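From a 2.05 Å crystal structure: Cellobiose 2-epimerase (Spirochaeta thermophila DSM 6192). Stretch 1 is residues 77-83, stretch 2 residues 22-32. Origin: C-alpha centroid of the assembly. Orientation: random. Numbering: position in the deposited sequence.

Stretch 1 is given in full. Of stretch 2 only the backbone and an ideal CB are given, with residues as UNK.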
# COMPACT_ATOMS: atom_id res chain seq x y z
N PRO A 77 13.39 -21.05 1.01
CA PRO A 77 14.10 -20.59 2.21
C PRO A 77 14.60 -19.16 2.12
O PRO A 77 14.57 -18.44 3.12
CB PRO A 77 15.28 -21.57 2.32
CG PRO A 77 14.79 -22.81 1.64
CD PRO A 77 13.91 -22.34 0.51
N ALA A 78 15.07 -18.72 0.95
CA ALA A 78 15.59 -17.35 0.85
C ALA A 78 14.56 -16.32 1.31
O ALA A 78 14.92 -15.32 1.95
CB ALA A 78 16.05 -17.08 -0.58
N TYR A 79 13.27 -16.54 1.01
CA TYR A 79 12.24 -15.57 1.35
C TYR A 79 12.00 -15.50 2.86
O TYR A 79 11.85 -14.41 3.43
CB TYR A 79 10.91 -15.89 0.66
CG TYR A 79 10.94 -16.02 -0.85
CD1 TYR A 79 11.94 -15.42 -1.61
CD2 TYR A 79 9.95 -16.73 -1.52
CE1 TYR A 79 11.95 -15.54 -2.99
CE2 TYR A 79 9.96 -16.85 -2.92
CZ TYR A 79 10.97 -16.25 -3.64
OH TYR A 79 11.00 -16.34 -5.02
N LEU A 80 11.89 -16.66 3.51
CA LEU A 80 11.74 -16.63 4.95
C LEU A 80 12.97 -15.98 5.59
O LEU A 80 12.84 -15.13 6.48
CB LEU A 80 11.52 -18.05 5.48
CG LEU A 80 11.33 -18.27 6.97
CD1 LEU A 80 10.21 -17.40 7.53
CD2 LEU A 80 11.05 -19.74 7.22
N GLU A 81 14.16 -16.31 5.08
CA GLU A 81 15.39 -15.70 5.58
C GLU A 81 15.37 -14.18 5.45
O GLU A 81 15.67 -13.45 6.40
CB GLU A 81 16.60 -16.29 4.83
CG GLU A 81 16.87 -17.73 5.23
CD GLU A 81 17.65 -18.52 4.19
OE1 GLU A 81 17.84 -18.01 3.05
OE2 GLU A 81 18.06 -19.65 4.50
N ALA A 82 15.03 -13.68 4.26
CA ALA A 82 14.93 -12.24 4.07
C ALA A 82 13.87 -11.66 4.98
O ALA A 82 14.07 -10.59 5.58
CB ALA A 82 14.62 -11.91 2.60
N ALA A 83 12.73 -12.35 5.12
CA ALA A 83 11.71 -11.89 6.05
C ALA A 83 12.27 -11.81 7.47
O ALA A 83 12.12 -10.79 8.14
CB ALA A 83 10.49 -12.81 5.99
N UNK A 22 7.02 -11.31 -10.34
CA UNK A 22 7.23 -11.53 -8.90
C UNK A 22 8.48 -12.36 -8.63
O UNK A 22 9.40 -11.89 -7.94
CB UNK A 22 6.01 -12.22 -8.29
N UNK A 23 8.54 -13.58 -9.18
CA UNK A 23 9.55 -14.51 -8.71
C UNK A 23 10.87 -14.43 -9.48
O UNK A 23 11.91 -14.85 -8.95
CB UNK A 23 9.00 -15.94 -8.79
N UNK A 24 10.87 -13.92 -10.71
CA UNK A 24 12.11 -13.87 -11.48
C UNK A 24 12.70 -12.47 -11.59
O UNK A 24 13.90 -12.35 -11.86
CB UNK A 24 11.86 -14.43 -12.88
N UNK A 25 11.90 -11.43 -11.38
CA UNK A 25 12.35 -10.06 -11.54
C UNK A 25 12.32 -9.28 -10.23
O UNK A 25 13.35 -8.77 -9.79
CB UNK A 25 11.49 -9.35 -12.59
N UNK A 26 11.16 -9.17 -9.57
CA UNK A 26 11.05 -8.28 -8.41
C UNK A 26 11.81 -8.86 -7.22
O UNK A 26 12.77 -8.26 -6.73
CB UNK A 26 9.58 -8.05 -8.04
N UNK A 27 11.41 -10.05 -6.75
CA UNK A 27 12.04 -10.63 -5.57
C UNK A 27 13.56 -10.81 -5.71
O UNK A 27 14.29 -10.46 -4.77
CB UNK A 27 11.39 -11.98 -5.27
N UNK A 28 14.10 -11.31 -6.83
CA UNK A 28 15.56 -11.45 -6.90
C UNK A 28 16.31 -10.13 -6.77
O UNK A 28 17.41 -10.11 -6.23
CB UNK A 28 15.95 -12.12 -8.22
N UNK A 29 15.72 -9.03 -7.22
CA UNK A 29 16.41 -7.76 -7.08
C UNK A 29 16.48 -7.35 -5.62
O UNK A 29 17.53 -6.92 -5.14
CB UNK A 29 15.71 -6.68 -7.91
N UNK A 30 15.38 -7.51 -4.88
CA UNK A 30 15.39 -7.09 -3.48
C UNK A 30 16.21 -8.04 -2.62
O UNK A 30 16.90 -7.59 -1.70
CB UNK A 30 13.96 -7.00 -2.94
N UNK A 31 16.18 -9.33 -2.93
CA UNK A 31 16.99 -10.30 -2.21
C UNK A 31 18.45 -9.92 -2.23
O UNK A 31 19.18 -10.21 -1.27
CB UNK A 31 16.81 -11.70 -2.80
N UNK A 32 18.91 -9.28 -3.31
CA UNK A 32 20.27 -8.81 -3.40
C UNK A 32 20.54 -7.46 -2.77
O UNK A 32 21.59 -6.89 -3.03
CB UNK A 32 20.68 -8.76 -4.87

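Stretch 1 is one helical segment that offers stretch 2 the ring and hydroxyl of Tyr 79 and the small methyls of Ala 78 and Ala 82.

At position 22 CA-to-CB runs sideways and nothing of stretch 1 lies within 5.5 Å of the ideal CB; stretch 1 sets little limit. The residue is Leu 22, which makes no contact with stretch 1. Its O accepts from the N of position 27 at 3.0 Å, the mark of a wider pi-type turn.

Position 23 also points sideways, but its ideal CB sits 4.3 Å from Tyr 79 OH. A hydroxyl there admits a polar partner, yet the neighbouring ring equally suits a large apolar or aromatic group. The deposited Phe 23 brings CD1 to 3.4 Å from Tyr 79 OH, which lies at the edge of the Phe 23 ring. The hydroxyl's polar need is met through water: one water lies 2.5 Å from Tyr 79 OH and donates to Phe 23 O at 2.8 Å.

Positions 24, 25 and 26 find no atom of stretch 1 near their ideal CB, and 24 points away, so many side chains would do. They are Asp 24, His 25 and Ile 26.

Position 27 points toward stretch 1, its ideal CB 4.3 Å from Tyr 79 CE1. An aliphatic chain such as Leu, Ile or Met could cover the ring. Leu 27 does so: CD1 lies 3.6 Å from Tyr 79 CZ and 4.1 Å from the ring centroid, 29° off the normal, a CH-pi contact over one face.

At position 28 CB points away and N lacks a bond to the preceding turn, where the helix kinks. Proline, having no amide hydrogen, fits, though other residues could; it is Pro 28. Positions 29 and 30 are out of reach and unconstrained here: Phe 29 and Trp 30.

Position 31 points toward stretch 1, its CA 6.9 Å from the CA of Ala 82, but the ideal CB has nothing within 5.5 Å. That space beside small alanines calls for a longer apolar chain, Leu or Met for example. Leu 31 fills it: CD2 reaches Ala 82 CB at 3.7 Å, while CD1 lies 4.0 Å from Ala 78 CB and 4.1 Å from Tyr 79 CE1, at that ring's edge.

Position 32 leaves helical phi/psi (-84/14); a CB would have room, so glycine is not demanded. It is Gly 32.

Stretch 2 (22-32) LFDHILPFWLG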
# COMPACT_ATOMS: atom_id res chain seq x y z
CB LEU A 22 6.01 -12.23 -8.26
CG LEU A 22 6.14 -12.38 -6.72
CD1 LEU A 22 6.21 -10.99 -6.08
CD2 LEU A 22 5.05 -13.20 -6.04
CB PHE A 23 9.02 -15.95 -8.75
CG PHE A 23 7.84 -16.22 -7.84
CD1 PHE A 23 7.96 -16.19 -6.46
CD2 PHE A 23 6.59 -16.52 -8.38
CE1 PHE A 23 6.87 -16.43 -5.63
CE2 PHE A 23 5.50 -16.76 -7.55
CZ PHE A 23 5.64 -16.73 -6.18
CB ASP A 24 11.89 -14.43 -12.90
CG ASP A 24 11.39 -15.86 -12.89
OD1 ASP A 24 11.75 -16.62 -11.97
OD2 ASP A 24 10.62 -16.23 -13.79
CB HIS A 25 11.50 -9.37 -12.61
CG HIS A 25 12.09 -8.09 -13.11
ND1 HIS A 25 13.05 -8.04 -14.10
CD2 HIS A 25 11.86 -6.80 -12.75
CE1 HIS A 25 13.38 -6.78 -14.33
NE2 HIS A 25 12.68 -6.01 -13.51
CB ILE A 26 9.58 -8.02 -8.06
CG1 ILE A 26 8.98 -6.99 -9.02
CG2 ILE A 26 9.47 -7.45 -6.62
CD1 ILE A 26 7.48 -7.22 -9.35
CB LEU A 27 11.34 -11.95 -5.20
CG LEU A 27 9.87 -11.85 -4.77
CD1 LEU A 27 9.21 -13.22 -4.51
CD2 LEU A 27 9.74 -10.99 -3.48
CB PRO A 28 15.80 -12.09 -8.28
CG PRO A 28 14.52 -12.78 -8.59
CD PRO A 28 13.43 -11.93 -7.99
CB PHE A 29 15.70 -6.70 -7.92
CG PHE A 29 16.17 -5.29 -7.68
CD1 PHE A 29 17.10 -4.70 -8.53
CD2 PHE A 29 15.63 -4.54 -6.65
CE1 PHE A 29 17.50 -3.38 -8.34
CE2 PHE A 29 16.04 -3.23 -6.44
CZ PHE A 29 16.98 -2.66 -7.30
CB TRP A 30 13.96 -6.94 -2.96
CG TRP A 30 13.31 -5.77 -3.59
CD1 TRP A 30 12.30 -5.79 -4.51
CD2 TRP A 30 13.64 -4.39 -3.38
NE1 TRP A 30 11.97 -4.50 -4.88
CE2 TRP A 30 12.78 -3.63 -4.19
CE3 TRP A 30 14.58 -3.72 -2.57
CZ2 TRP A 30 12.83 -2.22 -4.22
CZ3 TRP A 30 14.62 -2.33 -2.60
CH2 TRP A 30 13.75 -1.60 -3.42
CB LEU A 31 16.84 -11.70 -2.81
CG LEU A 31 15.71 -12.59 -2.28
CD1 LEU A 31 15.72 -13.95 -2.99
CD2 LEU A 31 15.83 -12.75 -0.80
O HOH W 1 12.67 -14.98 -6.24
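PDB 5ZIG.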